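Side-chain contacts in activating signal cointegrator 1 complex subunit 3 (Homo sapiens, PDB 6YXQ), which unwinds DNA in the 3'-5' direction with ATP hydrolysis for repair of alkylated DNA, and also takes part in rescue of stalled ribosomes: residues Phe100-Phe105 with Asn139-His144; Phe105-Ser110 with Asp148-Leu153. All coordinates share one frame; numbering follows the deposited sequence.

In the fold
Both interactions lie in the helical N-terminal region of the protein, which is required for binding ASCC2; no residue of the other chain touches their segments, and the helicase modules are not part of this fragment. Interaction 1 joins the end of helix 91-105 to the last part of helix 128-142, and interaction 2 joins the turn that follows helix 91-105 to helix 147-163. Their centres are about 7 Å apart, and they share Phe105. A probable hydrogen bond links them, Asn139 ND2 to Lys108 O at 2.9 Å, and Phe102 CE2 lies 4.3 Å from Leu153 CD2. One helix end and its turn thus meet two helices consecutive in the chain.

Interaction 1. Residues Phe100-Phe105 with Asn139-His144; sequences FLFMTF and NRIISH
Phe102 of helix 91-105 meets Ile141 and Ile142 of helix 128-142 with the far end of its ring, and it buries more surface here than any other residue (56 Å²). CE1 of Phe102 lies 4.1 Å from CG2 of Ile141; the methyl sits at the ring edge, near its plane, and the two side chains cross at about a right angle. The neighbouring CZ of Phe102 is also 4.1 Å from CD1 of Ile142. The phenylalanine reaches both because its CG stands anti to the backbone N (chi1 175°), which carries the ring out towards the partner helix. Thr138 touches the same ring, while Asp73 and Leu74 of helix 64-85 flank Ile141. This is a helix-helix contact inside the all-helical ASCC2-binding region.

The other half is looser, a single long approach: Asn139 ND2 stops 4.0 Å from Phe105 O, too long for a hydrogen bond, and bonds instead to the carbonyls of Lys108 and Cys135. The Phe105 ring turns elsewhere, with Thr104 CG2 3.9 Å above the centre of one face and Cys135 also against it. On the solvent side, Arg140 forms a salt bridge with Asp73.

With no hydrogen bond directly joining the two segments, their cohesion probably rests mainly on dispersion and the hydrophobic effect, supplemented by polar bonds to residues outside them.

Interaction 2. Residues Phe105-Ser110 with Asp148-Leu153; sequences FHLKDS and DDLTAL
The backbones come nearest at Leu107 and Leu150, whose CA atoms are 9.1 Å apart, with Leu107 in a type I beta turn running from Phe105 to Lys108 and Leu150 in helix 147-163. The hydrogen bond that closes this turn, Lys108 N to Phe105 O, is weak at 3.2 Å. At such a separation the backbones do not touch, and side chains bridge the gap.

One apolar contact and one methyl-imidazole contact do this. The CD2 methyl of Leu107 approaches the CD2 methyl of Leu150 to 3.6 Å, the side chains crossing obliquely. Next to them, His106 and Leu153 extend towards each other from opposite directions, and CD2 of the imidazole lies 3.7 Å from CD2 of Leu153. Here the histidine offers a ring carbon, its nitrogen ND1 being engaged with Met103 O in the last turn of helix 91-105. The His106 torsion (chi1 83°) sets CG between the backbone N and the carbonyl carbon, a rotation that puts ND1 within reach of Met103 O and turns CD2 to the leucine.

The two ends differ in surroundings. Leu153 is buried, wrapped further by Leu49, Phe57 and Phe145, whereas Leu107 is exposed and Leu150 only partly covered. In the fold, the contact sets the loop between helix 91-105 and helix 113-123 against the helix that follows 128-142.

The bond from His106 to a carbonyl oxygen is consistent with a proton on ND1, since such an oxygen can only accept. That bond probably limits rotation of the ring, while the hold between turn and helix is by van der Waals contact, apolar at the leucine pair, with no hydrogen bond between the segments.

Interaction 1. Residues Phe100-Phe105 with Asn139-His144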
ATOM      1  N   PHE A 100     -23.877   7.690  20.836  1.00 73.22           N
ATOM      2  CA  PHE A 100     -22.453   7.378  20.865  1.00 70.75           C
ATOM      3  C   PHE A 100     -21.958   7.159  22.289  1.00 74.07           C
ATOM      4  O   PHE A 100     -21.152   6.257  22.542  1.00 83.61           O
ATOM      5  CB  PHE A 100     -21.670   8.504  20.194  1.00 65.36           C
ATOM      6  CG  PHE A 100     -20.194   8.299  20.211  1.00 72.79           C
ATOM      7  CD1 PHE A 100     -19.595   7.451  19.299  1.00 84.20           C
ATOM      8  CD2 PHE A 100     -19.404   8.948  21.139  1.00 79.25           C
ATOM      9  CE1 PHE A 100     -18.232   7.252  19.314  1.00 89.48           C
ATOM     10  CE2 PHE A 100     -18.041   8.755  21.158  1.00 82.18           C
ATOM     11  CZ  PHE A 100     -17.453   7.905  20.243  1.00 88.23           C
ATOM     12  N   LEU A 101     -22.421   7.980  23.231  1.00 76.58           N
ATOM     13  CA  LEU A 101     -22.033   7.804  24.626  1.00 72.41           C
ATOM     14  C   LEU A 101     -22.531   6.471  25.164  1.00 77.70           C
ATOM     15  O   LEU A 101     -21.757   5.692  25.736  1.00 56.28           O
ATOM     16  CB  LEU A 101     -22.569   8.958  25.474  1.00 47.04           C
ATOM     17  CG  LEU A 101     -21.842  10.286  25.291  1.00 50.15           C
ATOM     18  CD1 LEU A 101     -22.466  11.345  26.159  1.00 59.27           C
ATOM     19  CD2 LEU A 101     -20.358  10.145  25.599  1.00 51.75           C
ATOM     20  N   PHE A 102     -23.828   6.193  24.984  1.00 85.49           N
ATOM     21  CA  PHE A 102     -24.396   4.936  25.457  1.00 79.89           C
ATOM     22  C   PHE A 102     -23.620   3.752  24.905  1.00 68.21           C
ATOM     23  O   PHE A 102     -23.236   2.848  25.654  1.00 64.07           O
ATOM     24  CB  PHE A 102     -25.871   4.839  25.069  1.00 68.87           C
ATOM     25  CG  PHE A 102     -26.505   3.519  25.419  1.00 68.36           C
ATOM     26  CD1 PHE A 102     -27.119   3.334  26.647  1.00 79.32           C
ATOM     27  CD2 PHE A 102     -26.499   2.467  24.515  1.00 67.90           C
ATOM     28  CE1 PHE A 102     -27.711   2.118  26.970  1.00 77.05           C
ATOM     29  CE2 PHE A 102     -27.085   1.246  24.836  1.00 67.60           C
ATOM     30  CZ  PHE A 102     -27.688   1.072  26.062  1.00 57.09           C
ATOM     31  N   MET A 103     -23.360   3.754  23.594  1.00 73.51           N
ATOM     32  CA  MET A 103     -22.632   2.645  22.988  1.00 76.35           C
ATOM     33  C   MET A 103     -21.185   2.596  23.458  1.00 78.05           C
ATOM     34  O   MET A 103     -20.574   1.522  23.469  1.00 80.96           O
ATOM     35  CB  MET A 103     -22.698   2.751  21.466  1.00 63.18           C
ATOM     36  CG  MET A 103     -24.103   2.606  20.923  1.00 66.62           C
ATOM     37  SD  MET A 103     -24.824   1.017  21.363  1.00 66.27           S
ATOM     38  CE  MET A 103     -23.542  -0.065  20.756  1.00 69.09           C
ATOM     39  N   THR A 104     -20.622   3.738  23.852  1.00 61.04           N
ATOM     40  CA  THR A 104     -19.263   3.729  24.364  1.00 47.22           C
ATOM     41  C   THR A 104     -19.176   3.002  25.698  1.00 63.96           C
ATOM     42  O   THR A 104     -18.190   2.303  25.955  1.00 79.06           O
ATOM     43  CB  THR A 104     -18.742   5.162  24.484  1.00 57.56           C
ATOM     44  OG1 THR A 104     -18.588   5.725  23.172  1.00 66.24           O
ATOM     45  CG2 THR A 104     -17.398   5.190  25.202  1.00 47.45           C
ATOM     46  N   PHE A 105     -20.208   3.108  26.538  1.00 71.31           N
ATOM     47  CA  PHE A 105     -20.153   2.595  27.901  1.00 65.30           C
ATOM     48  C   PHE A 105     -21.086   1.417  28.148  1.00 63.26           C
ATOM     49  O   PHE A 105     -21.186   0.959  29.289  1.00 71.97           O
ATOM     50  CB  PHE A 105     -20.473   3.710  28.900  1.00 68.63           C
ATOM     51  CG  PHE A 105     -19.470   4.831  28.915  1.00 64.13           C
ATOM     52  CD1 PHE A 105     -18.205   4.644  29.447  1.00 68.02           C
ATOM     53  CD2 PHE A 105     -19.800   6.077  28.413  1.00 62.13           C
ATOM     54  CE1 PHE A 105     -17.282   5.682  29.465  1.00 66.13           C
ATOM     55  CE2 PHE A 105     -18.883   7.115  28.429  1.00 53.66           C
ATOM     56  CZ  PHE A 105     -17.625   6.917  28.956  1.00 55.92           C
ATOM     57  N   ASN A 139     -24.603   2.426  32.867  1.00 65.73           N
ATOM     58  CA  ASN A 139     -24.492   1.222  33.680  1.00 65.94           C
ATOM     59  C   ASN A 139     -25.732   1.018  34.536  1.00 66.94           C
ATOM     60  O   ASN A 139     -26.129  -0.126  34.790  1.00 65.75           O
ATOM     61  CB  ASN A 139     -23.233   1.281  34.538  1.00 58.86           C
ATOM     62  CG  ASN A 139     -22.016   0.795  33.791  1.00 79.78           C
ATOM     63  OD1 ASN A 139     -21.732  -0.401  33.748  1.00 97.23           O
ATOM     64  ND2 ASN A 139     -21.305   1.720  33.169  1.00 89.70           N
ATOM     65  N   ARG A 140     -26.359   2.110  34.979  1.00 69.06           N
ATOM     66  CA  ARG A 140     -27.657   1.994  35.625  1.00 61.92           C
ATOM     67  C   ARG A 140     -28.650   1.304  34.706  1.00 61.29           C
ATOM     68  O   ARG A 140     -29.368   0.394  35.132  1.00 61.71           O
ATOM     69  CB  ARG A 140     -28.171   3.376  36.037  1.00 63.56           C
ATOM     70  CG  ARG A 140     -27.760   3.815  37.436  1.00 70.42           C
ATOM     71  CD  ARG A 140     -28.609   4.978  37.933  1.00 87.89           C
ATOM     72  NE  ARG A 140     -28.460   6.162  37.089  1.00109.78           N
ATOM     73  CZ  ARG A 140     -27.484   7.060  37.209  1.00109.29           C
ATOM     74  NH1 ARG A 140     -26.554   6.919  38.147  1.00108.13           N
ATOM     75  NH2 ARG A 140     -27.436   8.098  36.386  1.00104.79           N
ATOM     76  N   ILE A 141     -28.685   1.708  33.432  1.00 57.16           N
ATOM     77  CA  ILE A 141     -29.620   1.096  32.487  1.00 56.75           C
ATOM     78  C   ILE A 141     -29.303  -0.385  32.293  1.00 72.97           C
ATOM     79  O   ILE A 141     -30.190  -1.244  32.375  1.00 77.98           O
ATOM     80  CB  ILE A 141     -29.603   1.848  31.146  1.00 56.96           C
ATOM     81  CG1 ILE A 141     -30.365   3.160  31.264  1.00 51.47           C
ATOM     82  CG2 ILE A 141     -30.215   0.993  30.046  1.00 57.11           C
ATOM     83  CD1 ILE A 141     -30.441   3.923  29.954  1.00 53.42           C
ATOM     84  N   ILE A 142     -28.033  -0.705  32.033  1.00 66.81           N
ATOM     85  CA  ILE A 142     -27.662  -2.089  31.733  1.00 58.75           C
ATOM     86  C   ILE A 142     -27.884  -2.988  32.943  1.00 75.45           C
ATOM     87  O   ILE A 142     -28.108  -4.198  32.798  1.00 73.59           O
ATOM     88  CB  ILE A 142     -26.205  -2.161  31.235  1.00 53.43           C
ATOM     89  CG1 ILE A 142     -26.028  -1.331  29.963  1.00 52.29           C
ATOM     90  CG2 ILE A 142     -25.809  -3.591  30.942  1.00 47.39           C
ATOM     91  CD1 ILE A 142     -26.792  -1.868  28.782  1.00 57.87           C
ATOM     92  N   SER A 143     -27.848  -2.424  34.153  1.00 83.66           N
ATOM     93  CA  SER A 143     -28.118  -3.224  35.340  1.00 63.59           C
ATOM     94  C   SER A 143     -29.517  -3.829  35.335  1.00 72.18           C
ATOM     95  O   SER A 143     -29.791  -4.716  36.151  1.00 83.47           O
ATOM     96  CB  SER A 143     -27.912  -2.376  36.595  1.00 62.59           C
ATOM     97  OG  SER A 143     -29.003  -1.499  36.809  1.00 73.96           O
ATOM     98  N   HIS A 144     -30.400  -3.380  34.441  1.00 70.98           N
ATOM     99  CA  HIS A 144     -31.718  -3.976  34.277  1.00 69.42           C
ATOM    100  C   HIS A 144     -31.763  -5.015  33.160  1.00 73.96           C
ATOM    101  O   HIS A 144     -32.767  -5.722  33.030  1.00 70.07           O
ATOM    102  CB  HIS A 144     -32.762  -2.887  34.001  1.00 64.44           C
ATOM    103  CG  HIS A 144     -32.914  -1.896  35.115  1.00 76.59           C
ATOM    104  ND1 HIS A 144     -33.999  -1.893  35.963  1.00 86.32           N
ATOM    105  CD2 HIS A 144     -32.124  -0.872  35.515  1.00 78.29           C
ATOM    106  CE1 HIS A 144     -33.870  -0.915  36.840  1.00 87.74           C
ATOM    107  NE2 HIS A 144     -32.741  -0.278  36.589  1.00 83.11           N
TER

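Interaction 2. Residues Phe105-Ser110 with Asp148-Leu153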
ATOM      1  N   PHE A 105     -20.208   3.108  26.538  1.00 71.31           N
ATOM      2  CA  PHE A 105     -20.153   2.595  27.901  1.00 65.30           C
ATOM      3  C   PHE A 105     -21.086   1.417  28.148  1.00 63.26           C
ATOM      4  O   PHE A 105     -21.186   0.959  29.289  1.00 71.97           O
ATOM      5  CB  PHE A 105     -20.473   3.710  28.900  1.00 68.63           C
ATOM      6  CG  PHE A 105     -19.470   4.831  28.915  1.00 64.13           C
ATOM      7  CD1 PHE A 105     -18.205   4.644  29.447  1.00 68.02           C
ATOM      8  CD2 PHE A 105     -19.800   6.077  28.413  1.00 62.13           C
ATOM      9  CE1 PHE A 105     -17.282   5.682  29.465  1.00 66.13           C
ATOM     10  CE2 PHE A 105     -18.883   7.115  28.429  1.00 53.66           C
ATOM     11  CZ  PHE A 105     -17.625   6.917  28.956  1.00 55.92           C
ATOM     12  N   HIS A 106     -21.770   0.907  27.120  1.00 62.20           N
ATOM     13  CA  HIS A 106     -22.766  -0.132  27.377  1.00 64.80           C
ATOM     14  C   HIS A 106     -22.141  -1.455  27.802  1.00 76.42           C
ATOM     15  O   HIS A 106     -22.841  -2.293  28.383  1.00 74.37           O
ATOM     16  CB  HIS A 106     -23.681  -0.322  26.157  1.00 52.99           C
ATOM     17  CG  HIS A 106     -23.122  -1.211  25.088  1.00 71.04           C
ATOM     18  ND1 HIS A 106     -22.326  -0.740  24.066  1.00 73.85           N
ATOM     19  CD2 HIS A 106     -23.279  -2.536  24.860  1.00 76.94           C
ATOM     20  CE1 HIS A 106     -21.997  -1.741  23.270  1.00 68.75           C
ATOM     21  NE2 HIS A 106     -22.566  -2.842  23.727  1.00 72.81           N
ATOM     22  N   LEU A 107     -20.841  -1.648  27.560  1.00 74.37           N
ATOM     23  CA  LEU A 107     -20.128  -2.855  27.975  1.00 77.39           C
ATOM     24  C   LEU A 107     -18.994  -2.563  28.949  1.00 81.96           C
ATOM     25  O   LEU A 107     -18.198  -3.463  29.244  1.00 75.65           O
ATOM     26  CB  LEU A 107     -19.575  -3.597  26.757  1.00 75.97           C
ATOM     27  CG  LEU A 107     -20.605  -4.265  25.856  1.00 75.28           C
ATOM     28  CD1 LEU A 107     -19.964  -4.755  24.567  1.00 82.30           C
ATOM     29  CD2 LEU A 107     -21.275  -5.396  26.599  1.00 76.24           C
ATOM     30  N   LYS A 108     -18.891  -1.331  29.448  1.00 81.86           N
ATOM     31  CA  LYS A 108     -17.824  -0.922  30.349  1.00 66.02           C
ATOM     32  C   LYS A 108     -18.436  -0.206  31.543  1.00 59.59           C
ATOM     33  O   LYS A 108     -19.365   0.589  31.383  1.00 78.88           O
ATOM     34  CB  LYS A 108     -16.820  -0.011  29.627  1.00 62.45           C
ATOM     35  CG  LYS A 108     -16.248  -0.628  28.355  1.00 84.81           C
ATOM     36  CD  LYS A 108     -15.385   0.353  27.580  1.00109.13           C
ATOM     37  CE  LYS A 108     -15.436   0.106  26.077  1.00119.11           C
ATOM     38  NZ  LYS A 108     -15.587   1.370  25.283  1.00109.01           N
ATOM     39  N   ASP A 109     -17.926  -0.492  32.741  1.00 68.92           N
ATOM     40  CA  ASP A 109     -18.503   0.046  33.968  1.00 70.48           C
ATOM     41  C   ASP A 109     -17.689   1.184  34.566  1.00 66.55           C
ATOM     42  O   ASP A 109     -17.904   1.540  35.729  1.00 78.37           O
ATOM     43  CB  ASP A 109     -18.684  -1.061  35.011  1.00 74.59           C
ATOM     44  CG  ASP A 109     -17.395  -1.765  35.342  1.00 96.40           C
ATOM     45  OD1 ASP A 109     -16.463  -1.099  35.838  1.00127.36           O
ATOM     46  OD2 ASP A 109     -17.319  -2.991  35.111  1.00107.89           O
ATOM     47  N   SER A 110     -16.774   1.770  33.804  1.00 69.67           N
ATOM     48  CA  SER A 110     -15.971   2.877  34.306  1.00 78.02           C
ATOM     49  C   SER A 110     -15.449   3.680  33.123  1.00 79.36           C
ATOM     50  O   SER A 110     -15.583   3.283  31.964  1.00 75.23           O
ATOM     51  CB  SER A 110     -14.816   2.385  35.185  1.00 76.53           C
ATOM     52  OG  SER A 110     -13.906   1.592  34.440  1.00 92.81           O
ATOM     53  N   ASP A 148     -29.461 -12.597  28.386  1.00102.74           N
ATOM     54  CA  ASP A 148     -30.044 -12.803  27.066  1.00 90.37           C
ATOM     55  C   ASP A 148     -30.310 -11.469  26.370  1.00 85.93           C
ATOM     56  O   ASP A 148     -30.015 -11.306  25.177  1.00 92.51           O
ATOM     57  CB  ASP A 148     -31.335 -13.621  27.187  1.00 93.54           C
ATOM     58  CG  ASP A 148     -31.082 -15.133  27.243  1.00100.08           C
ATOM     59  OD1 ASP A 148     -29.918 -15.562  27.059  1.00 95.69           O
ATOM     60  OD2 ASP A 148     -32.055 -15.894  27.441  1.00100.01           O
ATOM     61  N   ASP A 149     -30.857 -10.499  27.107  1.00 95.99           N
ATOM     62  CA  ASP A 149     -31.060  -9.159  26.558  1.00 91.73           C
ATOM     63  C   ASP A 149     -29.739  -8.534  26.117  1.00 91.51           C
ATOM     64  O   ASP A 149     -29.658  -7.912  25.049  1.00 86.17           O
ATOM     65  CB  ASP A 149     -31.743  -8.268  27.596  1.00 64.84           C
ATOM     66  CG  ASP A 149     -33.212  -8.563  27.730  1.00 80.58           C
ATOM     67  OD1 ASP A 149     -33.800  -9.076  26.753  1.00104.71           O
ATOM     68  OD2 ASP A 149     -33.777  -8.286  28.810  1.00 76.62           O
ATOM     69  N   LEU A 150     -28.698  -8.677  26.936  1.00 85.78           N
ATOM     70  CA  LEU A 150     -27.412  -8.082  26.599  1.00 75.71           C
ATOM     71  C   LEU A 150     -26.848  -8.694  25.325  1.00 74.70           C
ATOM     72  O   LEU A 150     -26.329  -7.975  24.465  1.00 83.12           O
ATOM     73  CB  LEU A 150     -26.434  -8.250  27.763  1.00 75.92           C
ATOM     74  CG  LEU A 150     -25.383  -7.165  28.021  1.00 67.44           C
ATOM     75  CD1 LEU A 150     -24.582  -7.537  29.255  1.00 81.44           C
ATOM     76  CD2 LEU A 150     -24.458  -6.958  26.839  1.00 75.44           C
ATOM     77  N   THR A 151     -26.939 -10.022  25.181  1.00 83.56           N
ATOM     78  CA  THR A 151     -26.460 -10.640  23.944  1.00 88.29           C
ATOM     79  C   THR A 151     -27.307 -10.215  22.758  1.00 84.77           C
ATOM     80  O   THR A 151     -26.800 -10.102  21.638  1.00 84.79           O
ATOM     81  CB  THR A 151     -26.445 -12.166  24.038  1.00 76.44           C
ATOM     82  OG1 THR A 151     -27.749 -12.639  24.364  1.00101.07           O
ATOM     83  CG2 THR A 151     -25.463 -12.635  25.078  1.00 74.41           C
ATOM     84  N   ALA A 152     -28.605  -9.994  22.977  1.00 72.67           N
ATOM     85  CA  ALA A 152     -29.432  -9.455  21.905  1.00 69.61           C
ATOM     86  C   ALA A 152     -28.923  -8.089  21.457  1.00 72.35           C
ATOM     87  O   ALA A 152     -28.842  -7.804  20.254  1.00 70.88           O
ATOM     88  CB  ALA A 152     -30.883  -9.364  22.363  1.00 72.30           C
ATOM     89  N   LEU A 153     -28.568  -7.234  22.413  1.00 75.56           N
ATOM     90  CA  LEU A 153     -28.019  -5.929  22.056  1.00 75.58           C
ATOM     91  C   LEU A 153     -26.700  -6.081  21.309  1.00 70.51           C
ATOM     92  O   LEU A 153     -26.468  -5.409  20.296  1.00 65.14           O
ATOM     93  CB  LEU A 153     -27.831  -5.068  23.308  1.00 70.75           C
ATOM     94  CG  LEU A 153     -27.184  -3.692  23.101  1.00 53.33           C
ATOM     95  CD1 LEU A 153     -28.049  -2.819  22.222  1.00 47.52           C
ATOM     96  CD2 LEU A 153     -26.952  -3.003  24.423  1.00 47.33           C
TER